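Local coordinates for S-adenosylmethionine dependent methyltransferase (Mesorhizobium loti, PDB 3BKW), which probably transfers methyl groups from S-adenosylmethionine to a substrate not yet identified, as a member of the Rossmann-like class of methyltransferases, at residues Ala30-Pro33 with Ala34-Met38; Gly55-Cys58 with Arg59-Glu63; Glu121-Ala124 with Arg125-Thr129; Asn199-Arg203 with Ser204-Ile208; Thr222-Pro225 with Glu226-Glu229. One frame throughout, in Å; residues are numbered along the deposited sequence. Where two conformers were deposited one is given.

Interaction 1 (Ala30-Pro33 with Ala34-Met38); sequences AEWP and ALRAM
Arg36 lies across the face of the Trp32 indole, one helical turn back, with its CG anti to the backbone N (chi1 180°). Its CB starts over the six-membered ring, 3.7 Å from the centroid and 11° off the normal, a CH-pi contact. CG follows over the outer part of the ring, 3.7 Å from Trp32 CZ2, and CD moves on toward CE2. A bend at chi3 turns the guanidinium aside: NH1 stands 3.6 Å from Trp32 NE1, two donors that do not bond, while NH2 reaches Pro33 CB at 3.8 Å. Pro33 CA lies over one guanidinium face. A water in the guanidinium plane accepts from NH2 and donates to Pro33 O. An arginine suits the place because its methylenes can cover the indole while its charged end stays at the surface. In the backbone, Arg36 N donates to Trp32 O at 2.7 Å, and Leu35 N and Ala37 N bond to Glu31 O and Pro33 O. Pro33 suits the first turn, where its missing N-H costs no helical bond. This is the start of an amphipathic helix on the sheet of a Rossmann-like methyltransferase: Trp32 and Leu35 touch Tyr112 of strand 108-114, Ala34 touches Leu238 of strand 236-242.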
loop_
_atom_site.group_PDB
_atom_site.type_symbol
_atom_site.label_atom_id
_atom_site.label_comp_id
_atom_site.label_asym_id
_atom_site.label_seq_id
_atom_site.Cartn_x
_atom_site.Cartn_y
_atom_site.Cartn_z
ATOM N N ALA A 30 -15.866 10.286 9.273
ATOM C CA ALA A 30 -14.915 9.626 10.175
ATOM C C ALA A 30 -13.484 9.721 9.701
ATOM O O ALA A 30 -12.575 9.864 10.521
ATOM C CB ALA A 30 -15.280 8.143 10.356
ATOM N N GLU A 31 -13.302 9.625 8.380
ATOM C CA GLU A 31 -11.980 9.690 7.760
ATOM C C GLU A 31 -11.422 11.097 7.502
ATOM O O GLU A 31 -10.264 11.209 7.088
ATOM C CB GLU A 31 -11.925 8.873 6.451
ATOM C CG GLU A 31 -12.500 9.483 5.168
ATOM C CD GLU A 31 -14.020 9.659 5.120
ATOM O OE1 GLU A 31 -14.744 9.303 6.087
ATOM O OE2 GLU A 31 -14.489 10.166 4.074
ATOM N N TRP A 32 -12.217 12.142 7.738
ATOM C CA TRP A 32 -11.747 13.517 7.508
ATOM C C TRP A 32 -10.517 13.905 8.335
ATOM O O TRP A 32 -9.559 14.400 7.754
ATOM C CB TRP A 32 -12.873 14.554 7.603
ATOM C CG TRP A 32 -12.393 15.966 7.742
ATOM C CD1 TRP A 32 -12.558 16.758 8.812
ATOM C CD2 TRP A 32 -11.634 16.720 6.786
ATOM N NE1 TRP A 32 -11.974 17.967 8.597
ATOM C CE2 TRP A 32 -11.383 17.977 7.368
ATOM C CE3 TRP A 32 -11.122 16.450 5.507
ATOM C CZ2 TRP A 32 -10.682 18.991 6.709
ATOM C CZ3 TRP A 32 -10.394 17.464 4.837
ATOM C CH2 TRP A 32 -10.177 18.716 5.453
ATOM N N PRO A 33 -10.537 13.715 9.670
ATOM C CA PRO A 33 -9.333 14.066 10.440
ATOM C C PRO A 33 -8.023 13.425 9.968
ATOM O O PRO A 33 -6.993 14.105 9.926
ATOM C CB PRO A 33 -9.695 13.627 11.853
ATOM C CG PRO A 33 -11.184 13.726 11.892
ATOM C CD PRO A 33 -11.627 13.271 10.556
ATOM N N ALA A 34 -8.076 12.147 9.598
ATOM C CA ALA A 34 -6.917 11.424 9.055
ATOM C C ALA A 34 -6.451 12.002 7.730
ATOM O O ALA A 34 -5.250 12.174 7.522
ATOM C CB ALA A 34 -7.252 9.963 8.871
ATOM N N LEU A 35 -7.401 12.326 6.857
ATOM C CA LEU A 35 -7.083 12.900 5.538
ATOM C C LEU A 35 -6.579 14.339 5.700
ATOM O O LEU A 35 -5.577 14.728 5.087
ATOM C CB LEU A 35 -8.303 12.807 4.612
ATOM C CG LEU A 35 -8.048 13.005 3.122
ATOM C CD1 LEU A 35 -7.069 11.945 2.614
ATOM C CD2 LEU A 35 -9.367 13.010 2.338
ATOM N N ARG A 36 -7.232 15.106 6.586
ATOM C CA ARG A 36 -6.816 16.484 6.903
ATOM C C ARG A 36 -5.359 16.523 7.399
ATOM O O ARG A 36 -4.586 17.395 7.005
ATOM C CB ARG A 36 -7.733 17.083 7.962
ATOM C CG ARG A 36 -7.379 18.525 8.374
ATOM C CD ARG A 36 -8.295 18.992 9.488
ATOM N NE ARG A 36 -8.177 18.145 10.667
ATOM C CZ ARG A 36 -9.067 18.051 11.664
ATOM N NH1 ARG A 36 -10.207 18.758 11.664
ATOM N NH2 ARG A 36 -8.826 17.222 12.680
ATOM N N ALA A 37 -4.999 15.552 8.245
ATOM C CA ALA A 37 -3.636 15.440 8.784
ATOM C C ALA A 37 -2.562 15.218 7.715
ATOM O O ALA A 37 -1.398 15.590 7.916
ATOM C CB ALA A 37 -3.571 14.347 9.815
HETATM N N MSE A 38 -2.974 14.644 6.579
HETATM C CA MSE A 38 -2.100 14.354 5.446
HETATM C C MSE A 38 -1.901 15.530 4.499
HETATM O O MSE A 38 -0.965 15.532 3.696
HETATM C CB MSE A 38 -2.651 13.154 4.696
HETATM C CG MSE A 38 -2.646 11.895 5.529
HETATM SE SE MSE A 38 -3.721 10.496 4.776
HETATM C CE MSE A 38 -2.924 10.373 3.007
HETATM O O HOH W 1 -9.903 10.334 10.604
HETATM O O HOH W 2 -6.118 15.619 11.865
#

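Interaction 2 (Gly55-Cys58 with Arg59-Glu63); sequences GWFC and RWAHE
Arg59 CG lies anti to its carbonyl carbon (chi1 -70°) and the chain bends at chi3, which folds the guanidinium back toward the start of the helix, where the Trp56 ring, also set beside its backbone N, meets it. NH2 comes to rest over one face of the Trp56 indole, 3.6 Å from CE3, with the two planes 63° apart. Gly55 O lies over a face of the guanidinium and bonds instead to Arg59 N at 3.0 Å. Gly55 is the N-cap; its positive phi and the nearness of Arg59 NH1 both call for glycine. NH1 is held by Phe54 O. On another side of the helix, Phe57 CE1 meets Trp60 CE3 at 3.7 Å, the ring planes inclined by 29° and so offset that they scarcely overlap, and the small Ala61 sets CB over the Phe57 face. Helix 56-63 is the crossover of a beta-alpha-beta unit: Phe57 packs on strand 46-50, Cys58 and Ala61 on both 46-50 and 68-73, Phe57 also stacks on Tyr112, and Trp60 meets Trp32 edge-to-face.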
loop_
_atom_site.group_PDB
_atom_site.type_symbol
_atom_site.label_atom_id
_atom_site.label_comp_id
_atom_site.label_asym_id
_atom_site.label_seq_id
_atom_site.Cartn_x
_atom_site.Cartn_y
_atom_site.Cartn_z
ATOM N N GLY A 55 -19.255 21.282 -1.706
ATOM C CA GLY A 55 -18.150 22.203 -1.452
ATOM C C GLY A 55 -17.661 22.297 -0.024
ATOM O O GLY A 55 -17.031 23.288 0.332
ATOM N N TRP A 56 -17.895 21.258 0.781
ATOM C CA TRP A 56 -17.485 21.259 2.189
ATOM C C TRP A 56 -15.978 21.504 2.353
ATOM O O TRP A 56 -15.568 22.352 3.153
ATOM C CB TRP A 56 -17.835 19.942 2.892
ATOM C CG TRP A 56 -19.268 19.596 2.982
ATOM C CD1 TRP A 56 -19.919 18.618 2.281
ATOM C CD2 TRP A 56 -20.240 20.192 3.842
ATOM N NE1 TRP A 56 -21.246 18.574 2.649
ATOM C CE2 TRP A 56 -21.470 19.521 3.614
ATOM C CE3 TRP A 56 -20.195 21.230 4.788
ATOM C CZ2 TRP A 56 -22.657 19.864 4.294
ATOM C CZ3 TRP A 56 -21.377 21.574 5.472
ATOM C CH2 TRP A 56 -22.591 20.889 5.215
ATOM N N PHE A 57 -15.174 20.790 1.563
ATOM C CA PHE A 57 -13.727 20.953 1.610
ATOM C C PHE A 57 -13.314 22.330 1.065
ATOM O O PHE A 57 -12.387 22.948 1.609
ATOM C CB PHE A 57 -12.972 19.830 0.871
ATOM C CG PHE A 57 -11.508 20.103 0.743
ATOM C CD1 PHE A 57 -10.647 19.836 1.793
ATOM C CD2 PHE A 57 -11.007 20.714 -0.404
ATOM C CE1 PHE A 57 -9.272 20.130 1.692
ATOM C CE2 PHE A 57 -9.649 21.012 -0.523
ATOM C CZ PHE A 57 -8.776 20.710 0.536
ATOM N N CYS A 58 -13.967 22.769 -0.017
ATOM C CA CYS A 58 -13.670 24.072 -0.639
ATOM C C CYS A 58 -13.787 25.198 0.384
ATOM O O CYS A 58 -12.878 26.035 0.498
ATOM C CB CYS A 58 -14.589 24.348 -1.828
ATOM S SG CYS A 58 -14.302 23.226 -3.194
ATOM N N ARG A 59 -14.895 25.203 1.134
ATOM C CA ARG A 59 -15.108 26.185 2.191
ATOM C C ARG A 59 -14.114 26.040 3.339
ATOM O O ARG A 59 -13.616 27.043 3.832
ATOM C CB ARG A 59 -16.546 26.181 2.708
ATOM C CG ARG A 59 -17.538 26.739 1.688
ATOM C CD ARG A 59 -18.937 26.879 2.256
ATOM N NE ARG A 59 -19.549 25.590 2.546
ATOM C CZ ARG A 59 -20.010 24.733 1.631
ATOM N NH1 ARG A 59 -19.959 25.008 0.334
ATOM N NH2 ARG A 59 -20.538 23.580 2.028
ATOM N N TRP A 60 -13.820 24.807 3.747
ATOM C CA TRP A 60 -12.805 24.566 4.792
ATOM C C TRP A 60 -11.457 25.156 4.370
ATOM O O TRP A 60 -10.810 25.854 5.149
ATOM C CB TRP A 60 -12.674 23.062 5.121
ATOM C CG TRP A 60 -11.570 22.760 6.102
ATOM C CD1 TRP A 60 -11.682 22.719 7.452
ATOM C CD2 TRP A 60 -10.183 22.510 5.802
ATOM N NE1 TRP A 60 -10.462 22.446 8.014
ATOM C CE2 TRP A 60 -9.518 22.338 7.032
ATOM C CE3 TRP A 60 -9.446 22.435 4.618
ATOM C CZ2 TRP A 60 -8.144 22.052 7.115
ATOM C CZ3 TRP A 60 -8.077 22.156 4.688
ATOM C CH2 TRP A 60 -7.439 21.982 5.937
ATOM N N ALA A 61 -11.047 24.878 3.136
ATOM C CA ALA A 61 -9.763 25.350 2.619
ATOM C C ALA A 61 -9.702 26.871 2.579
ATOM O O ALA A 61 -8.681 27.466 2.962
ATOM C CB ALA A 61 -9.490 24.768 1.240
ATOM N N HIS A 62 -10.780 27.496 2.107
ATOM C CA HIS A 62 -10.877 28.956 2.094
ATOM C C HIS A 62 -10.799 29.517 3.525
ATOM O O HIS A 62 -10.020 30.434 3.794
ATOM C CB HIS A 62 -12.168 29.432 1.419
ATOM C CG HIS A 62 -12.298 30.925 1.379
ATOM N ND1 HIS A 62 -11.689 31.696 0.414
ATOM C CD2 HIS A 62 -12.914 31.790 2.220
ATOM C CE1 HIS A 62 -11.957 32.972 0.641
ATOM N NE2 HIS A 62 -12.703 33.056 1.727
ATOM N N GLU A 63 -11.574 28.940 4.439
ATOM C CA GLU A 63 -11.526 29.351 5.858
ATOM C C GLU A 63 -10.113 29.276 6.450
ATOM O O GLU A 63 -9.746 30.123 7.281
ATOM C CB GLU A 63 -12.462 28.501 6.709
ATOM C CG GLU A 63 -13.927 28.744 6.479
ATOM C CD GLU A 63 -14.823 27.597 6.966
ATOM O OE1 GLU A 63 -14.379 26.758 7.794
ATOM O OE2 GLU A 63 -15.994 27.541 6.517
#

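Interaction 3 (Glu121-Ala124 with Arg125-Thr129); sequences EDVA and RLFRT. With EDO (1,2-ethanediol), chain E.
Asp122 N-caps the helix: its OD1 and its backbone O both accept weak bonds from Arg125 N, and its O also takes a weak one from Leu126 N, before regular i to i+4 bonds join Phe127 N to Val123 O and Arg128 N to Ala124 O. With CG anti to the backbone N (chi1 -170°), the Asp122 carboxylate is brought to the first turn, where OD2 touches Arg125 CB at 3.5 Å. An aspartate suits a cap because its short chain brings an acceptor to N-H groups that lack a carbonyl. An ethanediol, probably from the crystallisation liquor, joins cap to helix side: its O1 donates to Asp122 OD1 at 2.6 Å and takes bonds in the guanidinium plane from Arg128 NH1 and NH2, the latter at 3.1 Å. Arg128, bent at chi3, sets one guanidinium face over Ala124 O. On the buried side Val123 CG2 lies over the Phe127 ring, 4.1 Å from its centroid, and Val123 O sits above the same ring near CG. Replacing Phe127 by alanine would probably open a gap beside Val123 and against helix 194-203. Phe127 packs on Phe140 of strand 138-145 and on Ala200 and Leu201 of helix 194-203, while Leu126 meets Phe140 and Leu117.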
loop_
_atom_site.group_PDB
_atom_site.type_symbol
_atom_site.label_atom_id
_atom_site.label_comp_id
_atom_site.label_asym_id
_atom_site.label_seq_id
_atom_site.Cartn_x
_atom_site.Cartn_y
_atom_site.Cartn_z
ATOM N N GLU A 121 -12.718 5.244 -14.515
ATOM C CA GLU A 121 -12.202 4.024 -15.132
ATOM C C GLU A 121 -10.712 4.118 -15.438
ATOM O O GLU A 121 -9.947 3.227 -15.051
ATOM C CB GLU A 121 -12.979 3.666 -16.400
ATOM C CG GLU A 121 -12.627 2.291 -16.962
ATOM C CD GLU A 121 -13.586 1.801 -18.038
ATOM O OE1 GLU A 121 -14.277 2.625 -18.678
ATOM O OE2 GLU A 121 -13.633 0.568 -18.246
ATOM N N ASP A 122 -10.318 5.185 -16.137
ATOM C CA ASP A 122 -8.912 5.403 -16.522
ATOM C C ASP A 122 -8.275 6.354 -15.510
ATOM O O ASP A 122 -8.046 7.537 -15.787
ATOM C CB ASP A 122 -8.840 5.921 -17.966
ATOM C CG ASP A 122 -7.422 5.938 -18.525
ATOM O OD1 ASP A 122 -6.462 5.607 -17.787
ATOM O OD2 ASP A 122 -7.295 6.289 -19.719
ATOM N N VAL A 123 -7.962 5.812 -14.336
ATOM C CA VAL A 123 -7.446 6.640 -13.247
ATOM C C VAL A 123 -6.036 7.143 -13.545
ATOM O O VAL A 123 -5.697 8.248 -13.148
ATOM C CB VAL A 123 -7.564 5.943 -11.877
ATOM C CG1 VAL A 123 -6.485 4.894 -11.667
ATOM C CG2 VAL A 123 -7.558 6.976 -10.779
ATOM N N ALA A 124 -5.235 6.338 -14.254
ATOM C CA ALA A 124 -3.877 6.742 -14.652
ATOM C C ALA A 124 -3.885 8.026 -15.486
ATOM O O ALA A 124 -3.061 8.923 -15.248
ATOM C CB ALA A 124 -3.140 5.620 -15.388
ATOM N N ARG A 125 -4.853 8.149 -16.394
ATOM C CA ARG A 125 -5.025 9.367 -17.203
ATOM C C ARG A 125 -5.276 10.563 -16.287
ATOM O O ARG A 125 -4.656 11.619 -16.434
ATOM C CB ARG A 125 -6.154 9.199 -18.223
ATOM C CG ARG A 125 -6.433 10.412 -19.093
ATOM C CD ARG A 125 -7.479 10.081 -20.134
ATOM N NE ARG A 125 -7.685 11.144 -21.125
ATOM C CZ ARG A 125 -8.443 12.236 -20.975
ATOM N NH1 ARG A 125 -9.086 12.501 -19.832
ATOM N NH2 ARG A 125 -8.540 13.103 -21.988
ATOM N N LEU A 126 -6.188 10.384 -15.337
ATOM C CA LEU A 126 -6.482 11.434 -14.346
ATOM C C LEU A 126 -5.221 11.810 -13.543
ATOM O O LEU A 126 -4.953 12.994 -13.355
ATOM C CB LEU A 126 -7.666 11.038 -13.447
ATOM C CG LEU A 126 -8.098 12.048 -12.380
ATOM C CD1 LEU A 126 -9.619 11.965 -12.089
ATOM C CD2 LEU A 126 -7.284 11.897 -11.085
ATOM N N PHE A 127 -4.455 10.820 -13.092
ATOM C CA PHE A 127 -3.210 11.089 -12.365
ATOM C C PHE A 127 -2.231 11.925 -13.195
ATOM O O PHE A 127 -1.615 12.858 -12.683
ATOM C CB PHE A 127 -2.493 9.786 -11.956
ATOM C CG PHE A 127 -3.196 8.937 -10.919
ATOM C CD1 PHE A 127 -4.166 9.445 -10.055
ATOM C CD2 PHE A 127 -2.778 7.620 -10.728
ATOM C CE1 PHE A 127 -4.751 8.645 -9.075
ATOM C CE2 PHE A 127 -3.355 6.807 -9.756
ATOM C CZ PHE A 127 -4.327 7.318 -8.916
ATOM N N ARG A 128 -2.078 11.592 -14.475
ATOM C CA ARG A 128 -1.187 12.368 -15.357
ATOM C C ARG A 128 -1.662 13.808 -15.515
ATOM O O ARG A 128 -0.847 14.734 -15.531
ATOM C CB ARG A 128 -1.007 11.703 -16.712
ATOM C CG ARG A 128 -0.328 10.348 -16.600
ATOM C CD ARG A 128 -0.098 9.729 -17.962
ATOM N NE ARG A 128 -1.302 9.424 -18.774
ATOM C CZ ARG A 128 -1.933 8.246 -18.848
ATOM N NH1 ARG A 128 -1.550 7.208 -18.127
ATOM N NH2 ARG A 128 -2.987 8.111 -19.662
ATOM N N THR A 129 -2.976 13.986 -15.592
ATOM C CA THR A 129 -3.589 15.311 -15.697
ATOM C C THR A 129 -3.340 16.125 -14.434
ATOM O O THR A 129 -2.949 17.302 -14.511
ATOM C CB THR A 129 -5.085 15.176 -16.020
ATOM O OG1 THR A 129 -5.199 14.599 -17.327
ATOM C CG2 THR A 129 -5.802 16.517 -16.025
HETATM C C1 EDO E . -3.991 4.077 -19.364
HETATM O O1 EDO E . -4.061 5.376 -18.773
HETATM C C2 EDO E . -2.676 3.925 -20.124
HETATM O O2 EDO E . -1.525 4.178 -19.294
#

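Interaction 4 (Asn199-Arg203 with Ser204-Ile208); sequences NALIR and SGFAI. With EDO (1,2-ethanediol), chain G.
Ser204 OG donates to Ala200 O at 2.8 Å where helix 194-203 ends in a Schellman motif. Among the hydrogen bonds, Ser204 N reaches that same oxygen from the other face of its carbonyl plane, so two donors of one residue grip it; OG sits anti to its own carbonyl carbon (chi1 -63°), which brings the hydroxyl back to Ala200. Phe206 N donates to Leu201 O at 3.0 Å and Gly205 N to Ile202 O, the latter from above the carbonyl plane. Gly205 has phi 109°, where a side chain would press on the preceding carbonyl; glycine is the natural choice. A water donates to both Ile202 O and Phe206 O.

The apolar contacts fold the strand start back on the helix. Leu201 CD2 meets Phe206 CD2 at 3.8 Å, and its CD1 meets Ile208 CD1 at 3.9 Å. The Ile202 and Ile208 side chains cross at about a right angle, CG1 to CG1 at 4.0 Å. Branched chains suit this seam, which Ile202 of the second subunit extends by packing on Ile208.

An ethanediol, probably from the crystallisation liquor, donates from O1 to Asn199 O; that O1 lies over one face of the Arg203 guanidinium, and the molecule also bonds His210 of the second subunit. The returning chain makes a nearly straight CA-H...O contact, Ile202 CA to Phe206 O at 3.4 Å.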
loop_
_atom_site.group_PDB
_atom_site.type_symbol
_atom_site.label_atom_id
_atom_site.label_comp_id
_atom_site.label_asym_id
_atom_site.label_seq_id
_atom_site.Cartn_x
_atom_site.Cartn_y
_atom_site.Cartn_z
ATOM N N ASN A 199 1.390 2.165 -7.931
ATOM C CA ASN A 199 2.247 2.038 -9.120
ATOM C C ASN A 199 1.839 3.016 -10.225
ATOM O O ASN A 199 2.688 3.595 -10.884
ATOM C CB ASN A 199 2.208 0.616 -9.650
ATOM C CG ASN A 199 2.877 -0.381 -8.725
ATOM O OD1 ASN A 199 3.661 -0.012 -7.842
ATOM N ND2 ASN A 199 2.603 -1.662 -8.959
ATOM N N ALA A 200 0.530 3.228 -10.373
ATOM C CA ALA A 200 -0.003 4.191 -11.345
ATOM C C ALA A 200 0.403 5.628 -10.994
ATOM O O ALA A 200 0.781 6.402 -11.879
ATOM C CB ALA A 200 -1.502 4.056 -11.457
ATOM N N LEU A 201 0.370 5.973 -9.705
ATOM C CA LEU A 201 0.878 7.276 -9.262
ATOM C C LEU A 201 2.353 7.447 -9.587
ATOM O O LEU A 201 2.759 8.468 -10.118
ATOM C CB LEU A 201 0.668 7.463 -7.762
ATOM C CG LEU A 201 -0.763 7.748 -7.291
ATOM C CD1 LEU A 201 -0.885 7.580 -5.765
ATOM C CD2 LEU A 201 -1.157 9.153 -7.704
ATOM N N ILE A 202 3.137 6.419 -9.281
ATOM C CA ILE A 202 4.596 6.453 -9.506
ATOM C C ILE A 202 4.912 6.592 -11.006
ATOM O O ILE A 202 5.691 7.467 -11.400
ATOM C CB ILE A 202 5.273 5.196 -8.877
ATOM C CG1 ILE A 202 5.181 5.238 -7.349
ATOM C CG2 ILE A 202 6.773 5.089 -9.271
ATOM C CD1 ILE A 202 5.483 3.886 -6.701
ATOM N N ARG A 203 4.261 5.772 -11.837
ATOM C CA ARG A 203 4.443 5.821 -13.305
ATOM C C ARG A 203 4.029 7.194 -13.884
ATOM O O ARG A 203 4.603 7.659 -14.876
ATOM C CB ARG A 203 3.632 4.695 -13.964
ATOM C CG ARG A 203 3.899 4.407 -15.414
ATOM C CD ARG A 203 3.072 3.205 -15.915
ATOM N NE ARG A 203 3.296 1.993 -15.104
ATOM C CZ ARG A 203 2.483 1.456 -14.173
ATOM N NH1 ARG A 203 1.260 1.942 -13.889
ATOM N NH2 ARG A 203 2.899 0.355 -13.526
ATOM N N SER A 204 3.040 7.819 -13.249
ATOM C CA SER A 204 2.541 9.150 -13.616
ATOM C C SER A 204 3.453 10.318 -13.181
ATOM O O SER A 204 3.183 11.462 -13.550
ATOM C CB SER A 204 1.107 9.341 -13.089
ATOM O OG SER A 204 0.221 8.403 -13.693
ATOM N N GLY A 205 4.502 10.049 -12.404
ATOM C CA GLY A 205 5.477 11.058 -11.967
ATOM C C GLY A 205 5.463 11.471 -10.507
ATOM O O GLY A 205 6.272 12.318 -10.108
ATOM N N PHE A 206 4.603 10.846 -9.702
ATOM C CA PHE A 206 4.465 11.178 -8.283
ATOM C C PHE A 206 5.391 10.340 -7.420
ATOM O O PHE A 206 5.722 9.202 -7.762
ATOM C CB PHE A 206 3.024 10.937 -7.781
ATOM C CG PHE A 206 2.009 11.912 -8.303
ATOM C CD1 PHE A 206 1.845 13.153 -7.687
ATOM C CD2 PHE A 206 1.184 11.583 -9.377
ATOM C CE1 PHE A 206 0.889 14.067 -8.138
ATOM C CE2 PHE A 206 0.192 12.485 -9.826
ATOM C CZ PHE A 206 0.057 13.738 -9.207
ATOM N N ALA A 207 5.790 10.925 -6.296
ATOM C CA ALA A 207 6.487 10.210 -5.246
ATOM C C ALA A 207 5.406 9.923 -4.213
ATOM O O ALA A 207 4.636 10.818 -3.883
ATOM C CB ALA A 207 7.546 11.058 -4.653
ATOM N N ILE A 208 5.325 8.693 -3.704
ATOM C CA ILE A 208 4.360 8.366 -2.630
ATOM C C ILE A 208 4.885 9.000 -1.335
ATOM O O ILE A 208 6.050 8.804 -0.953
ATOM C CB ILE A 208 4.193 6.837 -2.399
ATOM C CG1 ILE A 208 3.878 6.105 -3.714
ATOM C CG2 ILE A 208 3.156 6.543 -1.293
ATOM C CD1 ILE A 208 2.684 6.695 -4.509
HETATM C C1 EDO G . 5.799 1.871 -12.352
HETATM O O1 EDO G . 5.228 2.870 -11.505
HETATM C C2 EDO G . 5.731 0.518 -11.656
HETATM O O2 EDO G . 6.289 0.648 -10.354
HETATM O O HOH W 3 7.700 8.915 -10.347
#

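Interaction 5 (Thr222-Pro225 with Glu226-Glu229); sequences TARP and ELAE
Arg224 forms a salt bridge with Glu226 two residues on, at the point where helix 218-223 gives way to a 3-10 turn running through 226-229. The bond from Arg224 NE to Glu226 OE2 is 3.3 Å long and nearly straight at 163°; a weak second one comes from NH2. The carboxylate oxygen lies in the guanidinium plane, at its edge, but is itself approached from above the carboxylate plane, the two groups being turned 63° apart. Glu226 can double back this far because CG sits between the backbone N and the carbonyl carbon (chi1 68°) and the chain bends again at chi2, which also sets OE1 against Arg224 C, 3.2 Å away. Leu227 covers one guanidinium face, its CD2 over the centre, while CD1 touches Arg224 CB at 3.8 Å. An alanine at Arg224 is likely to leave the Glu226 carboxylate without its counter-charge, free to turn, and to remove the guanidinium that lies against Leu227 CD2. Pro225 fits the second place of the turn: its ring fixes phi, the N-H it lacks is not needed there, and its CD lies 3.9 Å from Glu226 OE1. Leucine suits its own site, for its branches face Ile221, Pro216 and Ala30 as well as the arginine. The turn is carried by two i to i+3 bonds, Leu227 N to Arg224 O at 3.0 Å and Ala228 N to Pro225 O at 3.1 Å, each donor standing above the plane of its carbonyl.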
loop_
_atom_site.group_PDB
_atom_site.type_symbol
_atom_site.label_atom_id
_atom_site.label_comp_id
_atom_site.label_asym_id
_atom_site.label_seq_id
_atom_site.Cartn_x
_atom_site.Cartn_y
_atom_site.Cartn_z
ATOM N N THR A 222 -15.311 5.877 20.924
ATOM C CA THR A 222 -16.030 6.245 22.155
ATOM C C THR A 222 -17.144 7.257 21.846
ATOM O O THR A 222 -18.254 7.142 22.381
ATOM C CB THR A 222 -15.063 6.777 23.236
ATOM O OG1 THR A 222 -14.094 5.760 23.517
ATOM C CG2 THR A 222 -15.804 7.148 24.527
ATOM N N ALA A 223 -16.842 8.225 20.981
ATOM C CA ALA A 223 -17.805 9.237 20.530
ATOM C C ALA A 223 -18.889 8.656 19.606
ATOM O O ALA A 223 -20.050 9.068 19.680
ATOM C CB ALA A 223 -17.080 10.395 19.831
ATOM N N ARG A 224 -18.487 7.721 18.736
ATOM C CA ARG A 224 -19.358 7.064 17.763
ATOM C C ARG A 224 -19.137 5.543 17.836
ATOM O O ARG A 224 -18.318 5.003 17.088
ATOM C CB ARG A 224 -19.041 7.579 16.367
ATOM C CG ARG A 224 -19.392 9.052 16.142
ATOM C CD ARG A 224 -19.082 9.459 14.702
ATOM N NE ARG A 224 -19.826 8.625 13.755
ATOM C CZ ARG A 224 -19.630 8.577 12.436
ATOM N NH1 ARG A 224 -18.715 9.351 11.833
ATOM N NH2 ARG A 224 -20.378 7.743 11.706
ATOM N N PRO A 225 -19.828 4.848 18.769
ATOM C CA PRO A 225 -19.726 3.382 18.948
ATOM C C PRO A 225 -19.810 2.523 17.679
ATOM O O PRO A 225 -19.156 1.476 17.603
ATOM C CB PRO A 225 -20.900 3.074 19.873
ATOM C CG PRO A 225 -21.033 4.309 20.682
ATOM C CD PRO A 225 -20.723 5.446 19.784
ATOM N N GLU A 226 -20.598 2.968 16.703
ATOM C CA GLU A 226 -20.748 2.247 15.427
ATOM C C GLU A 226 -19.443 2.100 14.634
ATOM O O GLU A 226 -19.347 1.215 13.787
ATOM C CB GLU A 226 -21.860 2.837 14.533
ATOM C CG GLU A 226 -21.635 4.234 13.926
ATOM C CD GLU A 226 -21.942 5.397 14.868
ATOM O OE1 GLU A 226 -21.860 5.247 16.110
ATOM O OE2 GLU A 226 -22.260 6.482 14.343
ATOM N N LEU A 227 -18.454 2.964 14.901
ATOM C CA LEU A 227 -17.139 2.855 14.265
ATOM C C LEU A 227 -16.292 1.658 14.749
ATOM O O LEU A 227 -15.294 1.343 14.102
ATOM C CB LEU A 227 -16.332 4.146 14.463
ATOM C CG LEU A 227 -16.916 5.428 13.860
ATOM C CD1 LEU A 227 -16.048 6.614 14.274
ATOM C CD2 LEU A 227 -17.027 5.324 12.344
ATOM N N ALA A 228 -16.652 1.018 15.871
ATOM C CA ALA A 228 -15.926 -0.171 16.376
ATOM C C ALA A 228 -15.733 -1.277 15.312
ATOM O O ALA A 228 -14.653 -1.875 15.227
ATOM C CB ALA A 228 -16.613 -0.744 17.643
ATOM N N GLU A 229 -16.753 -1.511 14.479
ATOM C CA GLU A 229 -16.656 -2.521 13.403
ATOM C C GLU A 229 -15.580 -2.200 12.348
ATOM O O GLU A 229 -15.062 -3.098 11.698
ATOM C CB GLU A 229 -18.023 -2.772 12.738
ATOM C CG GLU A 229 -18.531 -1.652 11.862
ATOM C CD GLU A 229 -19.905 -1.929 11.296
ATOM O OE1 GLU A 229 -20.804 -2.376 12.043
ATOM O OE2 GLU A 229 -20.091 -1.676 10.097
HETATM O O HOH W 4 -19.294 -1.452 16.173
#

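How the interactions relate
Interactions 1 to 4 each join buried apolar groups to a more exposed polar side, whereas interaction 5 is a surface contact. Interactions 1 and 2 meet directly, Trp32 CZ2 lying 3.6 Å from Trp60 CE2, and interactions 3 and 4 pair helices 123-133 and 194-203, with Phe127 CB 3.5 Å from Ser204 OG. Interaction 5 reaches interaction 1 through Leu227 and Ala30. The chemistry follows position along the helices: glycine and aspartate N-caps in 2 and 3, a Schellman end in 4, and in 5 a salt bridge over a 3-10 turn. Of the five, interaction 4 alone touches the second subunit.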